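Local coordinates for protein ATP-dependent DNA helicase (Mycobacterium smegmatis, PDB 5V9X) that uses ATP hydrolysis to move 3'-to-5' along a single-stranded DNA tracking strand and unwind RNA:DNA hybrids, at residues 254-263 and 422-430. Residues are numbered along the deposited sequence; the frame is centred on the assembly and turned at random.
Sequences KTFDLSVQVP and EISQGVLFP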
loop_
_atom_site.group_PDB
_atom_site.type_symbol
_atom_site.label_atom_id
_atom_site.label_comp_id
_atom_site.label_asym_id
_atom_site.label_seq_id
_atom_site.Cartn_x
_atom_site.Cartn_y
_atom_site.Cartn_z
ATOM N N LYS A 254 14.787 9.664 -15.395
ATOM C CA LYS A 254 13.378 9.590 -15.761
ATOM C C LYS A 254 12.791 10.986 -15.660
ATOM O O LYS A 254 12.878 11.624 -14.606
ATOM C CB LYS A 254 12.615 8.617 -14.859
ATOM C CG LYS A 254 11.133 8.511 -15.176
ATOM C CD LYS A 254 10.897 8.036 -16.601
ATOM C CE LYS A 254 9.421 8.088 -16.954
ATOM N NZ LYS A 254 9.139 7.552 -18.315
ATOM N N THR A 255 12.198 11.459 -16.750
ATOM C CA THR A 255 11.663 12.810 -16.820
ATOM C C THR A 255 10.159 12.782 -16.594
ATOM O O THR A 255 9.438 12.038 -17.268
ATOM C CB THR A 255 11.981 13.451 -18.171
ATOM O OG1 THR A 255 13.367 13.255 -18.477
ATOM C CG2 THR A 255 11.681 14.944 -18.134
ATOM N N PHE A 256 9.692 13.589 -15.648
ATOM C CA PHE A 256 8.273 13.755 -15.378
ATOM C C PHE A 256 7.843 15.166 -15.751
ATOM O O PHE A 256 8.597 16.125 -15.565
ATOM C CB PHE A 256 7.952 13.490 -13.903
ATOM C CG PHE A 256 8.087 12.048 -13.500
ATOM C CD1 PHE A 256 9.294 11.555 -13.032
ATOM C CD2 PHE A 256 7.005 11.188 -13.584
ATOM C CE1 PHE A 256 9.419 10.230 -12.658
ATOM C CE2 PHE A 256 7.124 9.862 -13.212
ATOM C CZ PHE A 256 8.334 9.383 -12.749
ATOM N N ASP A 257 6.631 15.286 -16.283
ATOM C CA ASP A 257 6.016 16.576 -16.589
ATOM C C ASP A 257 4.804 16.717 -15.671
ATOM O O ASP A 257 3.663 16.472 -16.068
ATOM C CB ASP A 257 5.633 16.670 -18.067
ATOM C CG ASP A 257 5.063 18.025 -18.436
ATOM O OD1 ASP A 257 5.247 18.984 -17.656
ATOM O OD2 ASP A 257 4.427 18.128 -19.505
ATOM N N LEU A 258 5.065 17.115 -14.432
ATOM C CA LEU A 258 4.043 17.166 -13.398
ATOM C C LEU A 258 3.367 18.534 -13.363
ATOM O O LEU A 258 3.897 19.534 -13.854
ATOM C CB LEU A 258 4.647 16.836 -12.033
ATOM C CG LEU A 258 5.366 15.490 -11.949
ATOM C CD1 LEU A 258 5.949 15.280 -10.559
ATOM C CD2 LEU A 258 4.425 14.353 -12.316
ATOM N N SER A 259 2.180 18.564 -12.762
ATOM C CA SER A 259 1.350 19.758 -12.765
ATOM C C SER A 259 0.277 19.626 -11.694
ATOM O O SER A 259 -0.284 18.543 -11.501
ATOM C CB SER A 259 0.709 19.971 -14.141
ATOM O OG SER A 259 -0.305 20.956 -14.087
ATOM N N VAL A 260 0.002 20.729 -11.001
ATOM C CA VAL A 260 -1.043 20.798 -9.985
ATOM C C VAL A 260 -2.042 21.850 -10.441
ATOM O O VAL A 260 -1.755 23.053 -10.388
ATOM C CB VAL A 260 -0.485 21.134 -8.595
ATOM C CG1 VAL A 260 -1.617 21.281 -7.592
ATOM C CG2 VAL A 260 0.487 20.063 -8.140
ATOM N N GLN A 261 -3.214 21.405 -10.886
ATOM C CA GLN A 261 -4.221 22.280 -11.469
ATOM C C GLN A 261 -5.377 22.472 -10.496
ATOM O O GLN A 261 -5.909 21.498 -9.951
ATOM C CB GLN A 261 -4.725 21.712 -12.800
ATOM C CG GLN A 261 -3.625 21.562 -13.848
ATOM C CD GLN A 261 -4.134 21.052 -15.187
ATOM O OE1 GLN A 261 -5.340 20.930 -15.402
ATOM N NE2 GLN A 261 -3.210 20.751 -16.095
ATOM N N VAL A 262 -5.752 23.731 -10.278
ATOM C CA VAL A 262 -6.910 24.096 -9.465
ATOM C C VAL A 262 -7.859 24.915 -10.334
ATOM O O VAL A 262 -7.553 26.068 -10.672
ATOM C CB VAL A 262 -6.492 24.874 -8.206
ATOM C CG1 VAL A 262 -7.713 25.456 -7.514
ATOM C CG2 VAL A 262 -5.724 23.968 -7.259
ATOM N N PRO A 263 -9.015 24.366 -10.722
ATOM C CA PRO A 263 -9.855 25.050 -11.719
ATOM C C PRO A 263 -10.578 26.283 -11.197
ATOM O O PRO A 263 -11.027 27.097 -12.014
ATOM C CB PRO A 263 -10.857 23.963 -12.142
ATOM C CG PRO A 263 -10.275 22.664 -11.648
ATOM C CD PRO A 263 -9.510 23.015 -10.415
ATOM N N GLU A 422 10.904 8.152 -22.722
ATOM C CA GLU A 422 9.741 9.015 -22.855
ATOM C C GLU A 422 9.461 9.760 -21.549
ATOM O O GLU A 422 9.874 9.346 -20.462
ATOM C CB GLU A 422 8.513 8.202 -23.268
ATOM C CG GLU A 422 7.358 9.036 -23.805
ATOM C CD GLU A 422 7.653 9.630 -25.170
ATOM O OE1 GLU A 422 7.386 8.949 -26.183
ATOM O OE2 GLU A 422 8.161 10.769 -25.230
ATOM N N ILE A 423 8.750 10.878 -21.677
ATOM C CA ILE A 423 8.318 11.691 -20.545
ATOM C C ILE A 423 6.971 11.179 -20.051
ATOM O O ILE A 423 6.111 10.783 -20.846
ATOM C CB ILE A 423 8.238 13.177 -20.946
ATOM C CG1 ILE A 423 9.618 13.700 -21.349
ATOM C CG2 ILE A 423 7.655 14.020 -19.819
ATOM C CD1 ILE A 423 9.596 15.114 -21.887
ATOM N N SER A 424 6.787 11.179 -18.733
ATOM C CA SER A 424 5.515 10.824 -18.117
ATOM C C SER A 424 4.783 12.104 -17.738
ATOM O O SER A 424 5.276 12.885 -16.917
ATOM C CB SER A 424 5.726 9.938 -16.890
ATOM O OG SER A 424 6.358 8.719 -17.243
ATOM N N GLN A 425 3.615 12.315 -18.334
ATOM C CA GLN A 425 2.822 13.517 -18.102
ATOM C C GLN A 425 1.823 13.248 -16.981
ATOM O O GLN A 425 1.023 12.311 -17.071
ATOM C CB GLN A 425 2.108 13.925 -19.389
ATOM C CG GLN A 425 1.680 15.378 -19.449
ATOM C CD GLN A 425 1.189 15.769 -20.827
ATOM O OE1 GLN A 425 1.538 15.136 -21.828
ATOM N NE2 GLN A 425 0.370 16.812 -20.888
ATOM N N GLY A 426 1.869 14.064 -15.930
ATOM C CA GLY A 426 1.012 13.843 -14.780
ATOM C C GLY A 426 0.397 15.097 -14.197
ATOM O O GLY A 426 1.106 16.060 -13.890
ATOM N N VAL A 427 -0.922 15.096 -14.026
ATOM C CA VAL A 427 -1.654 16.227 -13.469
ATOM C C VAL A 427 -2.312 15.783 -12.168
ATOM O O VAL A 427 -2.926 14.711 -12.112
ATOM C CB VAL A 427 -2.705 16.766 -14.458
ATOM C CG1 VAL A 427 -3.496 17.900 -13.826
ATOM C CG2 VAL A 427 -2.037 17.231 -15.741
ATOM N N LEU A 428 -2.181 16.605 -11.131
ATOM C CA LEU A 428 -2.803 16.360 -9.836
ATOM C C LEU A 428 -3.882 17.405 -9.587
ATOM O O LEU A 428 -3.641 18.604 -9.758
ATOM C CB LEU A 428 -1.768 16.395 -8.707
ATOM C CG LEU A 428 -1.076 15.088 -8.304
ATOM C CD1 LEU A 428 -0.107 14.609 -9.375
ATOM C CD2 LEU A 428 -0.365 15.257 -6.970
ATOM N N PHE A 429 -5.067 16.949 -9.183
ATOM C CA PHE A 429 -6.174 17.838 -8.848
ATOM C C PHE A 429 -6.429 17.798 -7.349
ATOM O O PHE A 429 -6.928 16.782 -6.841
ATOM C CB PHE A 429 -7.443 17.441 -9.605
ATOM C CG PHE A 429 -7.445 17.838 -11.053
ATOM C CD1 PHE A 429 -6.917 16.994 -12.016
ATOM C CD2 PHE A 429 -7.989 19.047 -11.455
ATOM C CE1 PHE A 429 -6.927 17.353 -13.351
ATOM C CE2 PHE A 429 -8.000 19.410 -12.790
ATOM C CZ PHE A 429 -7.467 18.561 -13.739
ATOM N N PRO A 430 -6.101 18.849 -6.603
ATOM C CA PRO A 430 -6.501 18.899 -5.193
ATOM C C PRO A 430 -8.016 18.936 -5.053
ATOM O O PRO A 430 -8.723 19.533 -5.868
ATOM C CB PRO A 430 -5.863 20.197 -4.687
ATOM C CG PRO A 430 -4.745 20.468 -5.636
ATOM C CD PRO A 430 -5.214 19.967 -6.967
#
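Asp257 N gives Ser424 O a hydrogen bond of 2.8 Å, and Asp257 O in turn accepts from Gly426 N at 3.0 Å. Ser424 N reaches Thr255 O at 3.1 Å. Farther along, Leu428 N binds Ser259 O at 2.7 Å and Leu428 O takes the N-H of Gln261, so both backbone polar atoms of Leu428 are satisfied by this neighbour. Strands 256-262 and 424-429 thus run parallel as adjacent members of the second RecA-like sheet of the helicase, 256-262 lying between 424-429 and 657-659. Val260 and Val262 bond by their backbones to Gly656, Ala658 and Tyr660, in and beside strand 657-659, and Ser259 OG to Gly656 O. At the nucleotide-facing end the Lys254 side chain, about 8 Å from the bound ATP analogue at its nearest atoms, bends at chi2 (60°) and carries NZ to Glu422 O at 2.9 Å, the donor standing above the carbonyl plane, 39° out of it; Ser424 OG is held by Ala416 O. On the face of Ser259 and Val427, the extended Gln261 side chain lays its amide across Val427 CG1 (CD to CG1 3.5 Å), while Pro263 CG meets the edge of the Phe429 ring. Helix 433-448 covers Val260, Leu428 and Pro430.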